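Local coordinates for protein gingipain R (Porphyromonas gingivalis, PDB 1CVR) that cleaves proteins and peptides after arginine, as a cysteine proteinase with a caspase-like catalytic fold followed by an immunoglobulin-like domain, at residues V350-Q355 / Y420-V425. Numbering follows the deposited sequence.
Sequences VPTEMQ and YNKVTV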
ATOM      1  N   VAL A 350      -0.061  17.115   4.776  1.00 15.70           N
ATOM      2  CA  VAL A 350      -0.522  17.894   3.631  1.00 16.02           C
ATOM      3  C   VAL A 350       0.770  18.134   2.851  1.00 16.65           C
ATOM      4  O   VAL A 350       1.772  18.556   3.418  1.00 16.18           O
ATOM      5  CB  VAL A 350      -1.135  19.233   4.074  1.00 17.39           C
ATOM      6  CG1 VAL A 350      -1.560  20.042   2.848  1.00 16.97           C
ATOM      7  CG2 VAL A 350      -2.329  18.977   4.975  1.00 17.05           C
ATOM      8  N   PRO A 351       0.766  17.859   1.542  1.00 17.62           N
ATOM      9  CA  PRO A 351       1.984  18.048   0.752  1.00 19.10           C
ATOM     10  C   PRO A 351       2.409  19.483   0.458  1.00 21.46           C
ATOM     11  O   PRO A 351       1.610  20.417   0.544  1.00 20.60           O
ATOM     12  CB  PRO A 351       1.651  17.296  -0.533  1.00 17.78           C
ATOM     13  CG  PRO A 351       0.205  17.676  -0.711  1.00 19.38           C
ATOM     14  CD  PRO A 351      -0.315  17.337   0.687  1.00 14.86           C
ATOM     15  N   THR A 352       3.681  19.641   0.113  1.00 20.67           N
ATOM     16  CA  THR A 352       4.188  20.940  -0.286  1.00 24.35           C
ATOM     17  C   THR A 352       4.519  20.781  -1.773  1.00 26.30           C
ATOM     18  O   THR A 352       4.503  19.658  -2.305  1.00 23.97           O
ATOM     19  CB  THR A 352       5.431  21.328   0.498  1.00 24.02           C
ATOM     20  OG1 THR A 352       6.391  20.280   0.408  1.00 22.39           O
ATOM     21  CG2 THR A 352       5.070  21.583   1.968  1.00 25.54           C
ATOM     22  N   GLU A 353       4.788  21.883  -2.464  1.00 26.93           N
ATOM     23  CA  GLU A 353       5.087  21.766  -3.877  1.00 30.07           C
ATOM     24  C   GLU A 353       6.583  21.710  -4.118  1.00 30.15           C
ATOM     25  O   GLU A 353       7.382  22.046  -3.246  1.00 29.94           O
ATOM     26  CB  GLU A 353       4.453  22.917  -4.669  1.00 32.87           C
ATOM     27  CG  GLU A 353       2.957  23.049  -4.453  1.00 37.18           C
ATOM     28  CD  GLU A 353       2.289  23.922  -5.489  1.00 41.12           C
ATOM     29  OE1 GLU A 353       2.102  23.457  -6.634  1.00 44.49           O
ATOM     30  OE2 GLU A 353       1.957  25.080  -5.169  1.00 45.04           O
ATOM     31  N   MET A 354       6.951  21.244  -5.304  1.00 30.34           N
ATOM     32  CA  MET A 354       8.348  21.137  -5.697  1.00 30.60           C
ATOM     33  C   MET A 354       8.630  22.115  -6.827  1.00 30.65           C
ATOM     34  O   MET A 354       7.754  22.419  -7.635  1.00 29.95           O
ATOM     35  CB  MET A 354       8.667  19.729  -6.203  1.00 30.04           C
ATOM     36  CG  MET A 354       8.645  18.650  -5.163  1.00 28.42           C
ATOM     37  SD  MET A 354       9.082  17.091  -5.920  1.00 25.46           S
ATOM     38  CE  MET A 354       7.699  16.814  -7.001  1.00 24.13           C
ATOM     39  N   GLN A 355       9.864  22.593  -6.879  1.00 31.15           N
ATOM     40  CA  GLN A 355      10.280  23.512  -7.923  1.00 33.43           C
ATOM     41  C   GLN A 355      11.042  22.642  -8.918  1.00 31.56           C
ATOM     42  O   GLN A 355      12.137  22.162  -8.632  1.00 31.82           O
ATOM     43  CB  GLN A 355      11.184  24.591  -7.319  1.00 37.60           C
ATOM     44  CG  GLN A 355      11.384  25.824  -8.184  1.00 43.98           C
ATOM     45  CD  GLN A 355      12.026  26.973  -7.402  1.00 47.04           C
ATOM     46  OE1 GLN A 355      12.257  28.057  -7.941  1.00 49.17           O
ATOM     47  NE2 GLN A 355      12.312  26.732  -6.124  1.00 47.74           N
ATOM     48  N   TYR A 420       8.210  12.348  -1.750  1.00 17.78           N
ATOM     49  CA  TYR A 420       7.527  12.092  -0.485  1.00 17.49           C
ATOM     50  C   TYR A 420       6.825  13.350   0.069  1.00 18.34           C
ATOM     51  O   TYR A 420       7.472  14.377   0.314  1.00 16.04           O
ATOM     52  CB  TYR A 420       8.532  11.567   0.535  1.00 18.98           C
ATOM     53  CG  TYR A 420       7.953  11.348   1.918  1.00 18.32           C
ATOM     54  CD1 TYR A 420       6.939  10.405   2.136  1.00 19.04           C
ATOM     55  CD2 TYR A 420       8.410  12.094   3.008  1.00 17.74           C
ATOM     56  CE1 TYR A 420       6.390  10.212   3.417  1.00 18.33           C
ATOM     57  CE2 TYR A 420       7.866  11.910   4.295  1.00 18.13           C
ATOM     58  CZ  TYR A 420       6.859  10.971   4.488  1.00 18.67           C
ATOM     59  OH  TYR A 420       6.307  10.813   5.747  1.00 19.48           O
ATOM     60  N   ASN A 421       5.507  13.245   0.277  1.00 16.83           N
ATOM     61  CA  ASN A 421       4.689  14.350   0.780  1.00 17.33           C
ATOM     62  C   ASN A 421       4.816  15.578  -0.130  1.00 19.41           C
ATOM     63  O   ASN A 421       4.815  16.717   0.339  1.00 19.18           O
ATOM     64  CB  ASN A 421       5.088  14.716   2.221  1.00 18.02           C
ATOM     65  CG  ASN A 421       4.400  13.849   3.272  1.00 16.74           C
ATOM     66  OD1 ASN A 421       4.810  13.827   4.431  1.00 20.06           O
ATOM     67  ND2 ASN A 421       3.330  13.158   2.875  1.00 11.63           N
ATOM     68  N   LYS A 422       4.913  15.327  -1.430  1.00 19.26           N
ATOM     69  CA  LYS A 422       5.020  16.390  -2.421  1.00 19.79           C
ATOM     70  C   LYS A 422       3.890  16.290  -3.422  1.00 19.67           C
ATOM     71  O   LYS A 422       3.291  15.222  -3.606  1.00 17.27           O
ATOM     72  CB  LYS A 422       6.349  16.289  -3.174  1.00 20.57           C
ATOM     73  CG  LYS A 422       7.576  16.510  -2.310  1.00 21.96           C
ATOM     74  CD  LYS A 422       7.602  17.944  -1.821  1.00 25.36           C
ATOM     75  CE  LYS A 422       8.845  18.247  -1.013  1.00 27.88           C
ATOM     76  NZ  LYS A 422       8.905  19.723  -0.692  1.00 32.35           N
ATOM     77  N   VAL A 423       3.590  17.412  -4.072  1.00 19.44           N
ATOM     78  CA  VAL A 423       2.562  17.413  -5.088  1.00 18.69           C
ATOM     79  C   VAL A 423       3.246  16.934  -6.360  1.00 20.64           C
ATOM     80  O   VAL A 423       4.294  17.456  -6.751  1.00 19.40           O
ATOM     81  CB  VAL A 423       1.971  18.816  -5.316  1.00 19.90           C
ATOM     82  CG1 VAL A 423       0.963  18.775  -6.497  1.00 18.80           C
ATOM     83  CG2 VAL A 423       1.272  19.287  -4.047  1.00 15.73           C
ATOM     84  N   THR A 424       2.666  15.920  -6.990  1.00 19.77           N
ATOM     85  CA  THR A 424       3.239  15.374  -8.208  1.00 18.52           C
ATOM     86  C   THR A 424       3.240  16.378  -9.351  1.00 19.60           C
ATOM     87  O   THR A 424       2.234  17.037  -9.610  1.00 19.33           O
ATOM     88  CB  THR A 424       2.484  14.118  -8.659  1.00 18.39           C
ATOM     89  OG1 THR A 424       2.649  13.106  -7.662  1.00 16.22           O
ATOM     90  CG2 THR A 424       3.036  13.612 -10.015  1.00 14.58           C
ATOM     91  N   VAL A 425       4.387  16.475 -10.021  1.00 18.95           N
ATOM     92  CA  VAL A 425       4.569  17.376 -11.146  1.00 20.01           C
ATOM     93  C   VAL A 425       4.586  16.579 -12.444  1.00 21.24           C
ATOM     94  O   VAL A 425       5.255  15.545 -12.546  1.00 20.62           O
ATOM     95  CB  VAL A 425       5.895  18.150 -11.025  1.00 20.65           C
ATOM     96  CG1 VAL A 425       6.089  19.041 -12.256  1.00 20.34           C
ATOM     97  CG2 VAL A 425       5.895  18.999  -9.753  1.00 19.97           C
TER
HETATM   98  O   HOH W   1       6.599  18.363   2.363  1.00 26.07           O
HETATM   99  O   HOH W   2       5.040  20.072  -6.733  1.00 25.43           O
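K422 runs its side chain obliquely across T352 and M354. Its CB sits 3.8 Å from M354 CG, and CG packs against the same methylene and SD. The chain bends at chi2 (-66°), which swings CD back over M354 CG and close to T352 OG1; CE follows past that hydroxyl, and NZ donates to it at 2.8 Å. T352 holds OG1 between its backbone N and carbonyl carbon (chi1 53°), where it also meets a water that donates to N421 O. The backbone of T352 is also held, in a single parallel bridge with K422: T352 N donates to N421 O (3.1 Å) and T352 O accepts from V423 N (3.0 Å). Where the parallel pattern would next pair M354 N with V423 O, a water links them instead. P351 CG and V423 CG2 touch at 3.9 Å, while M354, bent at chi3, brings CE to V425 CG2. The contact joins loop 350-355, ahead of strand 356-357, to the loop from strand 412-418 into strand 425-431 in the C-terminal Ig-like part. With a neutral hydroxyl as the ammonium's partner, the lysine's hold is polar, backed by methylenes against methionine, rather than a salt bridge.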